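Local coordinates for protein Fdc1 (Candida dubliniensis, PDB 4ZAD) that probably catalyses the reversible decarboxylation of aromatic acids such as ferulic, coumaric and cinnamic acid to their vinyl derivatives, using prenylated FMN and manganese, at residues 85-90 against 330-335; 101-106 against 358-363; 145-148 against 154-157. One frame throughout, in Å; residues are numbered along the deposited sequence.

Interaction 1 of 3, residues 85-90 against 330-335; sequences ARIALH and THTLIG. With 4LU (1-deoxy-5-O-phosphono-1-(3,3,4,5-tetramethyl-9,11-dioxo-2,3,8,9,10,11-hexahydro-7H-quinolino[1,8-fg]pteridin-12-ium-7-y l)-D-ribitol), chain E.
Ile87 reaches out of helix 85-90 and sets its terminal methyl CD1 between Thr332 and Leu333, the two residues of 330-335 that turn their side chains toward it. The apolar part of the contact rests on this one atom. CD1 lies 3.7 Å from Thr332 OG1 and 3.9 Å from Thr332 CB, the two side chains crossing obliquely, and it meets Leu333 CD2 at 4.2 Å. CG1 stands opposite the carbonyl carbon of Ile87 (chi1 -50°), and the further bend at chi2 carries CD1 across the gap. A side chain of this length spans the gap between backbones whose nearest CA atoms, of Ile87 and Thr332, are 7.7 Å apart.

The fold is that of the UbiD decarboxylases, and here a helix of the N-terminal domain packs on a segment at the start of the C-terminal domain, beside the prenylated flavin. Ile334 CG1 and CD1 press on the flavin ring system, with CD1 3.3 Å from C9A of the cofactor, while Thr330 CG2 approaches C12, a methyl on the prenyl-derived ring, at 3.9 Å. Leu333 brings CB near the ring methyl C8M, so its side chain touches both Ile87 and the cofactor.

Polar groups are satisfied separately. Thr332 OG1, although it touches a methyl of Ile87, is hydrogen-bonded to Gly75 O, and a short hydroxyl side chain can serve both neighbours. Within the helix, His90 ND1 donates to Arg86 O at 2.8 Å in a nearly straight bond (169°), the oxygen lying in the imidazole plane. His90 N reaches the same carbonyl from its other face; Arg86 O thus accepts two bonds from His90, and the one from ND1 limits rotation of the ring about chi2. Arg86 itself forms a salt bridge with Asp21.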
loop_
_atom_site.group_PDB
_atom_site.type_symbol
_atom_site.label_atom_id
_atom_site.label_comp_id
_atom_site.label_asym_id
_atom_site.label_seq_id
_atom_site.Cartn_x
_atom_site.Cartn_y
_atom_site.Cartn_z
ATOM N N ALA A 85 -19.727 -6.229 6.239
ATOM C CA ALA A 85 -21.123 -6.535 6.518
ATOM C C ALA A 85 -21.906 -7.033 5.310
ATOM O O ALA A 85 -22.677 -7.998 5.424
ATOM C CB ALA A 85 -21.843 -5.314 7.096
ATOM N N ARG A 86 -21.764 -6.372 4.178
ATOM C CA ARG A 86 -22.624 -6.705 3.094
ATOM C C ARG A 86 -22.226 -8.092 2.602
ATOM O O ARG A 86 -23.057 -8.889 2.189
ATOM C CB ARG A 86 -22.555 -5.646 1.989
ATOM C CG ARG A 86 -23.082 -4.267 2.425
ATOM C CD ARG A 86 -23.161 -3.195 1.288
ATOM N NE ARG A 86 -23.057 -1.872 1.882
ATOM C CZ ARG A 86 -22.615 -0.771 1.289
ATOM N NH1 ARG A 86 -22.249 -0.745 0.006
ATOM N NH2 ARG A 86 -22.536 0.342 2.016
ATOM N N ILE A 87 -20.951 -8.405 2.704
ATOM C CA ILE A 87 -20.475 -9.696 2.257
ATOM C C ILE A 87 -20.989 -10.772 3.212
ATOM O O ILE A 87 -21.564 -11.744 2.777
ATOM C CB ILE A 87 -18.954 -9.701 2.099
ATOM C CG1 ILE A 87 -18.518 -8.504 1.262
ATOM C CG2 ILE A 87 -18.522 -10.948 1.405
ATOM C CD1 ILE A 87 -19.143 -8.479 -0.152
ATOM N N ALA A 88 -20.855 -10.571 4.515
ATOM C CA ALA A 88 -21.396 -11.529 5.494
ATOM C C ALA A 88 -22.859 -11.759 5.255
ATOM O O ALA A 88 -23.336 -12.869 5.373
ATOM C CB ALA A 88 -21.187 -11.030 6.915
ATOM N N LEU A 89 -23.578 -10.698 4.906
ATOM C CA LEU A 89 -25.032 -10.803 4.784
ATOM C C LEU A 89 -25.442 -11.704 3.634
ATOM O O LEU A 89 -26.417 -12.439 3.751
ATOM C CB LEU A 89 -25.700 -9.428 4.693
ATOM C CG LEU A 89 -25.731 -8.749 6.069
ATOM C CD1 LEU A 89 -26.154 -7.301 5.899
ATOM C CD2 LEU A 89 -26.631 -9.486 7.100
ATOM N N HIS A 90 -24.670 -11.704 2.554
ATOM C CA HIS A 90 -24.972 -12.559 1.404
ATOM C C HIS A 90 -25.050 -13.995 1.836
ATOM O O HIS A 90 -25.795 -14.761 1.270
ATOM C CB HIS A 90 -23.900 -12.443 0.313
ATOM C CG HIS A 90 -24.104 -11.291 -0.619
ATOM N ND1 HIS A 90 -23.941 -9.984 -0.227
ATOM C CD2 HIS A 90 -24.413 -11.258 -1.940
ATOM C CE1 HIS A 90 -24.157 -9.193 -1.266
ATOM N NE2 HIS A 90 -24.455 -9.939 -2.315
ATOM N N THR A 330 -15.706 -6.395 -7.638
ATOM C CA THR A 330 -14.663 -7.101 -8.389
ATOM C C THR A 330 -13.418 -7.250 -7.516
ATOM O O THR A 330 -12.396 -7.765 -7.958
ATOM C CB THR A 330 -14.293 -6.422 -9.719
ATOM O OG1 THR A 330 -13.853 -5.069 -9.490
ATOM C CG2 THR A 330 -15.480 -6.410 -10.635
ATOM N N HIS A 331 -13.509 -6.799 -6.267
ATOM C CA HIS A 331 -12.440 -7.028 -5.306
ATOM C C HIS A 331 -12.912 -7.963 -4.168
ATOM O O HIS A 331 -12.318 -9.036 -3.916
ATOM C CB HIS A 331 -11.889 -5.667 -4.849
ATOM C CG HIS A 331 -11.672 -4.719 -5.991
ATOM N ND1 HIS A 331 -10.913 -5.059 -7.093
ATOM C CD2 HIS A 331 -12.172 -3.489 -6.250
ATOM C CE1 HIS A 331 -10.920 -4.060 -7.955
ATOM N NE2 HIS A 331 -11.676 -3.095 -7.466
ATOM N N THR A 332 -13.994 -7.578 -3.511
ATOM C CA THR A 332 -14.487 -8.338 -2.381
ATOM C C THR A 332 -14.976 -9.708 -2.842
ATOM O O THR A 332 -14.756 -10.714 -2.148
ATOM C CB THR A 332 -15.639 -7.665 -1.718
ATOM O OG1 THR A 332 -16.644 -7.408 -2.702
ATOM C CG2 THR A 332 -15.190 -6.387 -1.024
ATOM N N LEU A 333 -15.629 -9.757 -3.996
ATOM C CA LEU A 333 -16.172 -11.020 -4.446
ATOM C C LEU A 333 -15.207 -11.735 -5.393
ATOM O O LEU A 333 -15.014 -12.939 -5.274
ATOM C CB LEU A 333 -17.562 -10.864 -5.114
ATOM C CG LEU A 333 -18.779 -10.501 -4.260
ATOM C CD1 LEU A 333 -20.021 -10.535 -5.101
ATOM C CD2 LEU A 333 -18.914 -11.460 -3.044
ATOM N N ILE A 334 -14.594 -11.039 -6.336
ATOM C CA ILE A 334 -13.752 -11.751 -7.277
ATOM C C ILE A 334 -12.512 -12.177 -6.532
ATOM O O ILE A 334 -12.137 -13.335 -6.592
ATOM C CB ILE A 334 -13.404 -10.946 -8.539
ATOM C CG1 ILE A 334 -14.652 -10.731 -9.402
ATOM C CG2 ILE A 334 -12.293 -11.675 -9.341
ATOM C CD1 ILE A 334 -14.378 -9.970 -10.688
ATOM N N GLY A 335 -11.875 -11.253 -5.834
ATOM C CA GLY A 335 -10.719 -11.622 -5.039
ATOM C C GLY A 335 -10.992 -12.470 -3.783
ATOM O O GLY A 335 -10.257 -13.435 -3.499
HETATM C C9 4LU E . -17.339 -11.215 -11.076
HETATM C C8 4LU E . -18.242 -10.336 -10.465
HETATM C C7 4LU E . -18.754 -9.234 -11.166
HETATM C C10 4LU E . -16.477 -12.295 -14.497
HETATM C C6 4LU E . -18.245 -8.985 -12.545
HETATM N N3 4LU E . -16.333 -12.342 -17.223
HETATM C C2 4LU E . -16.036 -13.445 -16.526
HETATM C C13 4LU E . -20.143 -8.250 -13.770
HETATM C C5 4LU E . -18.745 -7.863 -13.347
HETATM C C1 4LU E . -17.186 -8.729 -15.115
HETATM O O2 4LU E . -15.724 -14.457 -17.167
HETATM N N1 4LU E . -16.103 -13.423 -15.172
HETATM C C4 4LU E . -16.689 -11.195 -16.611
HETATM O O4 4LU E . -16.938 -10.244 -17.390
HETATM C C4A 4LU E . -16.764 -11.128 -15.238
HETATM N N5 4LU E . -16.817 -9.771 -14.426
HETATM C C3 4LU E . -18.103 -7.794 -14.649
HETATM C C12 4LU E . -18.806 -6.530 -12.609
HETATM C C5A 4LU E . -17.251 -9.928 -13.121
HETATM C C7M 4LU E . -19.745 -8.276 -10.561
HETATM C C8M 4LU E . -18.666 -10.666 -9.058
HETATM C C9A 4LU E . -16.966 -11.127 -12.427
HETATM N N10 4LU E . -16.553 -12.308 -13.137
HETATM C "C1'" 4LU E . -15.688 -13.309 -12.497
HETATM C "C2'" 4LU E . -16.476 -14.614 -12.392
HETATM O "O2'" 4LU E . -17.782 -14.319 -11.857
HETATM C "C3'" 4LU E . -15.755 -15.667 -11.541
HETATM O "O3'" 4LU E . -14.506 -16.030 -12.167
HETATM C "C4'" 4LU E . -16.609 -16.936 -11.329
HETATM O "O4'" 4LU E . -15.777 -17.989 -10.833
HETATM C "C5'" 4LU E . -17.238 -17.427 -12.644
HETATM O "O5'" 4LU E . -17.981 -18.621 -12.507
HETATM P P 4LU E . -17.451 -20.042 -12.978
HETATM O O2P 4LU E . -18.747 -20.829 -12.784
HETATM O O3P 4LU E . -16.290 -20.329 -12.001
HETATM O O1P 4LU E . -16.987 -19.873 -14.409
#

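Interaction 2 of 3, residues 101-106 against 358-363; sequences EIIDFL and DVFTPY
Ile103 of helix 101-106 and Phe360 of strand 358-360 bring the two elements together at an angle of 112° between their N-to-C directions, with the short axes 10.4 Å apart at closest approach. At such a spacing contact is made through the ends of the helix side chains.

Ile103 points toward the strand, with CG1 beside the backbone N and CD1 extended beyond it (chi2 173°). That methyl lies 4.4 Å from Phe360 CD1, approaching the ring obliquely, and equally far from the backbone oxygen of Val359. Unbranched at its far end, the isoleucine reaches a broad aromatic partner with a single methyl. The ring is also in place against its own segment: its atom CZ lies 3.5 Å above the face of Tyr363, toward the rim, and Phe423 stacks on it from outside the segments. Ile103 also rests on Ala340 of helix 334-347.

The strand is an outer one in the five-stranded mixed sheet and is paired through backbone hydrogen bonds with strand 369-374. Helix 99-108, from the N-terminal domain, thus packs against the border of the sheet in the C-terminal domain, away from the cofactor and metal sites.

Beside the apolar pair two carboxylates come near each other, Asp104 OD1 and Asp358 OD1 being 4.2 Å apart. Lys343 forms salt bridges with both of these oxygens, and Lys100 forms another with Asp358 OD2. Two acids suit this place because two lysines serve them. The like charges would probably repel if left alone; with Lys343 bridging the pair, they instead probably join helix and strand electrostatically, while Ile103 and Phe360 supply the greasy half of the joint.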
loop_
_atom_site.group_PDB
_atom_site.type_symbol
_atom_site.label_atom_id
_atom_site.label_comp_id
_atom_site.label_asym_id
_atom_site.label_seq_id
_atom_site.Cartn_x
_atom_site.Cartn_y
_atom_site.Cartn_z
ATOM N N GLU A 101 -13.205 -14.818 8.522
ATOM C CA GLU A 101 -14.147 -15.810 9.021
ATOM C C GLU A 101 -15.182 -16.157 7.957
ATOM O O GLU A 101 -15.524 -17.342 7.801
ATOM C CB GLU A 101 -14.782 -15.333 10.343
ATOM C CG GLU A 101 -13.694 -15.148 11.412
ATOM C CD GLU A 101 -14.197 -14.761 12.807
ATOM O OE1 GLU A 101 -14.035 -13.576 13.214
ATOM O OE2 GLU A 101 -14.714 -15.665 13.506
ATOM N N ILE A 102 -15.648 -15.143 7.214
ATOM C CA ILE A 102 -16.519 -15.361 6.043
ATOM C C ILE A 102 -15.858 -16.388 5.132
ATOM O O ILE A 102 -16.509 -17.327 4.703
ATOM C CB ILE A 102 -16.725 -14.092 5.177
ATOM C CG1 ILE A 102 -17.459 -12.977 5.949
ATOM C CG2 ILE A 102 -17.483 -14.437 3.914
ATOM C CD1 ILE A 102 -17.269 -11.570 5.347
ATOM N N ILE A 103 -14.564 -16.205 4.860
ATOM C CA ILE A 103 -13.771 -17.194 4.115
ATOM C C ILE A 103 -13.749 -18.548 4.821
ATOM O O ILE A 103 -13.877 -19.579 4.161
ATOM C CB ILE A 103 -12.322 -16.707 3.842
ATOM C CG1 ILE A 103 -12.321 -15.467 2.940
ATOM C CG2 ILE A 103 -11.481 -17.811 3.219
ATOM C CD1 ILE A 103 -10.994 -14.854 2.767
ATOM N N ASP A 104 -13.619 -18.583 6.151
ATOM C CA ASP A 104 -13.591 -19.919 6.820
ATOM C C ASP A 104 -14.923 -20.629 6.688
ATOM O O ASP A 104 -14.977 -21.855 6.569
ATOM C CB ASP A 104 -13.130 -19.879 8.302
ATOM C CG ASP A 104 -11.715 -19.290 8.474
ATOM O OD1 ASP A 104 -10.895 -19.419 7.525
ATOM O OD2 ASP A 104 -11.458 -18.670 9.550
ATOM N N PHE A 105 -15.997 -19.851 6.690
ATOM C CA PHE A 105 -17.326 -20.411 6.530
ATOM C C PHE A 105 -17.517 -21.086 5.153
ATOM O O PHE A 105 -18.064 -22.197 5.075
ATOM C CB PHE A 105 -18.365 -19.342 6.794
ATOM C CG PHE A 105 -19.777 -19.839 6.690
ATOM C CD1 PHE A 105 -20.319 -20.654 7.676
ATOM C CD2 PHE A 105 -20.569 -19.496 5.594
ATOM C CE1 PHE A 105 -21.643 -21.113 7.579
ATOM C CE2 PHE A 105 -21.885 -19.964 5.475
ATOM C CZ PHE A 105 -22.430 -20.771 6.473
ATOM N N LEU A 106 -17.052 -20.428 4.084
ATOM C CA LEU A 106 -17.104 -20.982 2.734
ATOM C C LEU A 106 -16.205 -22.223 2.652
ATOM O O LEU A 106 -16.636 -23.275 2.240
ATOM C CB LEU A 106 -16.693 -19.950 1.693
ATOM C CG LEU A 106 -17.534 -18.679 1.516
ATOM C CD1 LEU A 106 -16.683 -17.523 0.931
ATOM C CD2 LEU A 106 -18.853 -18.880 0.684
ATOM N N ASP A 358 -3.507 -19.113 5.830
ATOM C CA ASP A 358 -4.523 -18.228 5.248
ATOM C C ASP A 358 -3.988 -17.681 3.938
ATOM O O ASP A 358 -2.778 -17.630 3.735
ATOM C CB ASP A 358 -4.841 -17.069 6.193
ATOM C CG ASP A 358 -6.047 -17.328 7.092
ATOM O OD1 ASP A 358 -6.938 -18.145 6.750
ATOM O OD2 ASP A 358 -6.109 -16.685 8.157
ATOM N N VAL A 359 -4.889 -17.329 3.029
ATOM C CA VAL A 359 -4.534 -16.607 1.825
ATOM C C VAL A 359 -5.566 -15.515 1.614
ATOM O O VAL A 359 -6.728 -15.676 1.978
ATOM C CB VAL A 359 -4.444 -17.522 0.563
ATOM C CG1 VAL A 359 -3.712 -18.818 0.886
ATOM C CG2 VAL A 359 -5.808 -17.798 -0.038
ATOM N N PHE A 360 -5.146 -14.396 1.036
ATOM C CA PHE A 360 -6.055 -13.315 0.787
ATOM C C PHE A 360 -5.509 -12.463 -0.296
ATOM O O PHE A 360 -4.294 -12.350 -0.428
ATOM C CB PHE A 360 -6.219 -12.474 2.030
ATOM C CG PHE A 360 -7.136 -11.311 1.852
ATOM C CD1 PHE A 360 -8.445 -11.519 1.526
ATOM C CD2 PHE A 360 -6.675 -10.023 2.008
ATOM C CE1 PHE A 360 -9.312 -10.464 1.380
ATOM C CE2 PHE A 360 -7.503 -8.960 1.820
ATOM C CZ PHE A 360 -8.843 -9.179 1.504
ATOM N N THR A 361 -6.427 -11.904 -1.090
ATOM C CA THR A 361 -6.103 -10.999 -2.205
ATOM C C THR A 361 -6.275 -9.579 -1.715
ATOM O O THR A 361 -7.413 -9.113 -1.549
ATOM C CB THR A 361 -7.062 -11.142 -3.380
ATOM O OG1 THR A 361 -8.396 -11.152 -2.868
ATOM C CG2 THR A 361 -6.780 -12.394 -4.191
ATOM N N PRO A 362 -5.174 -8.895 -1.440
ATOM C CA PRO A 362 -5.357 -7.541 -0.925
ATOM C C PRO A 362 -6.059 -6.705 -1.971
ATOM O O PRO A 362 -5.680 -6.763 -3.151
ATOM C CB PRO A 362 -3.936 -7.050 -0.694
ATOM C CG PRO A 362 -3.068 -7.939 -1.578
ATOM C CD PRO A 362 -3.771 -9.257 -1.617
ATOM N N TYR A 363 -7.060 -5.943 -1.562
ATOM C CA TYR A 363 -7.816 -5.150 -2.516
ATOM C C TYR A 363 -6.990 -4.038 -3.169
ATOM O O TYR A 363 -7.223 -3.688 -4.335
ATOM C CB TYR A 363 -9.082 -4.576 -1.895
ATOM C CG TYR A 363 -9.946 -5.633 -1.289
ATOM C CD1 TYR A 363 -10.117 -6.862 -1.907
ATOM C CD2 TYR A 363 -10.579 -5.414 -0.092
ATOM C CE1 TYR A 363 -10.905 -7.855 -1.334
ATOM C CE2 TYR A 363 -11.346 -6.386 0.486
ATOM C CZ TYR A 363 -11.506 -7.611 -0.131
ATOM O OH TYR A 363 -12.296 -8.570 0.482
#

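Interaction 3 of 3, residues 145-148 against 154-157; sequences VPLL and GKFI
Val145 fills the space beside Lys155 and Ile157, and the residue accounts for the greatest share of the surface buried here. Its CB already touches the other segment, 4.0 Å from Lys155 CB. The branch CG1, anti to the backbone N (chi1 176°), pushes in closest, 3.4 Å from Lys155 CB and 3.5 Å from Ile157 CA. The other branch, CG2, takes the aliphatic arm of Ile157, meeting both CG1 and CD1 of that residue at 3.6 Å. Branching at CB suits the valine, for two short methyls can touch Lys155 and Ile157 at once without a flexible arm.

Lys155 lies across the valine, its CB on CG1, while its CD runs on past Val145 O; the outer chain can thus pack here although the residue as a whole is exposed. Leu147 turns its CD1 to Gly154 O at 3.3 Å, and Leu148 rests more loosely on CB of Phe156.

The backbone adds only a weak bond, Phe156 N to Pro146 O, bent to 126°; the same oxygen receives a CA-H contact from Lys155. Proline's ring restrains phi (-77° here), so the extended backbone that presents this carbonyl is stiffened, while CB points away from 154-157. A water completes the link, accepting from Leu148 N and donating to Gly154 O at 2.7 Å, and it lies at the edge of the Phe156 ring, in its plane.

Both segments belong to the long loop between strands 131-134 and 162-166. Val145 and Ile157 lie on Val182 of strand 181-184, Phe156 lies on Met181 and on the cofactor-binding residue Arg179, and Leu148 O is hydrogen-bonded to Tyr496 of the second subunit.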
loop_
_atom_site.group_PDB
_atom_site.type_symbol
_atom_site.label_atom_id
_atom_site.label_comp_id
_atom_site.label_asym_id
_atom_site.label_seq_id
_atom_site.Cartn_x
_atom_site.Cartn_y
_atom_site.Cartn_z
ATOM N N VAL A 145 -30.919 0.966 -18.598
ATOM C CA VAL A 145 -29.662 0.254 -18.475
ATOM C C VAL A 145 -28.617 1.336 -18.433
ATOM O O VAL A 145 -28.621 2.237 -19.272
ATOM C CB VAL A 145 -29.457 -0.689 -19.693
ATOM C CG1 VAL A 145 -28.101 -1.387 -19.669
ATOM C CG2 VAL A 145 -30.598 -1.701 -19.754
ATOM N N PRO A 146 -27.738 1.286 -17.442
ATOM C CA PRO A 146 -26.774 2.367 -17.264
ATOM C C PRO A 146 -25.601 2.339 -18.226
ATOM O O PRO A 146 -25.205 1.257 -18.675
ATOM C CB PRO A 146 -26.240 2.132 -15.851
ATOM C CG PRO A 146 -26.469 0.691 -15.576
ATOM C CD PRO A 146 -27.692 0.303 -16.343
ATOM N N LEU A 147 -25.041 3.521 -18.509
ATOM C CA LEU A 147 -23.705 3.638 -19.076
ATOM C C LEU A 147 -22.761 3.996 -17.916
ATOM O O LEU A 147 -22.625 5.169 -17.465
ATOM C CB LEU A 147 -23.668 4.691 -20.167
ATOM C CG LEU A 147 -22.379 4.796 -20.989
ATOM C CD1 LEU A 147 -22.460 3.865 -22.171
ATOM C CD2 LEU A 147 -22.164 6.234 -21.457
ATOM N N LEU A 148 -22.114 2.953 -17.420
ATOM C CA LEU A 148 -21.484 2.999 -16.125
ATOM C C LEU A 148 -20.223 3.842 -16.128
ATOM O O LEU A 148 -19.975 4.586 -15.164
ATOM C CB LEU A 148 -21.180 1.575 -15.659
ATOM C CG LEU A 148 -22.420 0.793 -15.294
ATOM C CD1 LEU A 148 -22.088 -0.669 -15.016
ATOM C CD2 LEU A 148 -23.069 1.505 -14.058
ATOM N N GLY A 154 -20.995 0.198 -24.549
ATOM C CA GLY A 154 -22.434 -0.043 -24.554
ATOM C C GLY A 154 -22.997 0.193 -23.164
ATOM O O GLY A 154 -22.279 0.590 -22.219
ATOM N N LYS A 155 -24.284 -0.064 -23.022
ATOM C CA LYS A 155 -24.889 -0.036 -21.720
ATOM C C LYS A 155 -24.829 -1.460 -21.132
ATOM O O LYS A 155 -25.343 -2.421 -21.718
ATOM C CB LYS A 155 -26.307 0.475 -21.824
ATOM C CG LYS A 155 -26.467 1.889 -22.456
ATOM C CD LYS A 155 -27.969 2.131 -22.807
ATOM C CE LYS A 155 -28.309 3.538 -23.273
ATOM N NZ LYS A 155 -29.708 3.828 -22.845
ATOM N N PHE A 156 -24.172 -1.595 -19.989
ATOM C CA PHE A 156 -23.960 -2.916 -19.389
ATOM C C PHE A 156 -25.071 -3.321 -18.431
ATOM O O PHE A 156 -25.075 -2.969 -17.240
ATOM C CB PHE A 156 -22.587 -3.008 -18.758
ATOM C CG PHE A 156 -21.509 -3.392 -19.742
ATOM C CD1 PHE A 156 -20.830 -2.428 -20.458
ATOM C CD2 PHE A 156 -21.170 -4.730 -19.946
ATOM C CE1 PHE A 156 -19.835 -2.793 -21.353
ATOM C CE2 PHE A 156 -20.189 -5.095 -20.843
ATOM C CZ PHE A 156 -19.530 -4.157 -21.541
ATOM N N ILE A 157 -26.020 -4.073 -18.978
ATOM C CA ILE A 157 -27.238 -4.431 -18.273
ATOM C C ILE A 157 -26.935 -5.525 -17.268
ATOM O O ILE A 157 -27.609 -5.645 -16.253
ATOM C CB ILE A 157 -28.339 -4.874 -19.272
ATOM C CG1 ILE A 157 -29.708 -4.941 -18.602
ATOM C CG2 ILE A 157 -27.992 -6.218 -19.962
ATOM C CD1 ILE A 157 -30.806 -5.274 -19.574
HETATM O O HOH W 1 -21.613 0.807 -19.597
#

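How the interactions relate
From the N terminus the chain first passes helix 85-90 and then helix 99-108, the early halves of interactions 1 and 2. It next runs through the antiparallel sheet, where interaction 3 closes a short loop between strands 131-134 and 162-166, nested inside both larger loops. Interaction 1 closes at 330-335 and interaction 2 at 358-363, so these two long loops cross. They also touch: Gly335 O and Thr361 OG1 form a probable hydrogen bond, and Ala88 N packs on Ile102 CD1. Together they tie the N-terminal helices to the C-terminal part, whereas interaction 3 stands apart, its centre about 22 Å from that of interaction 1.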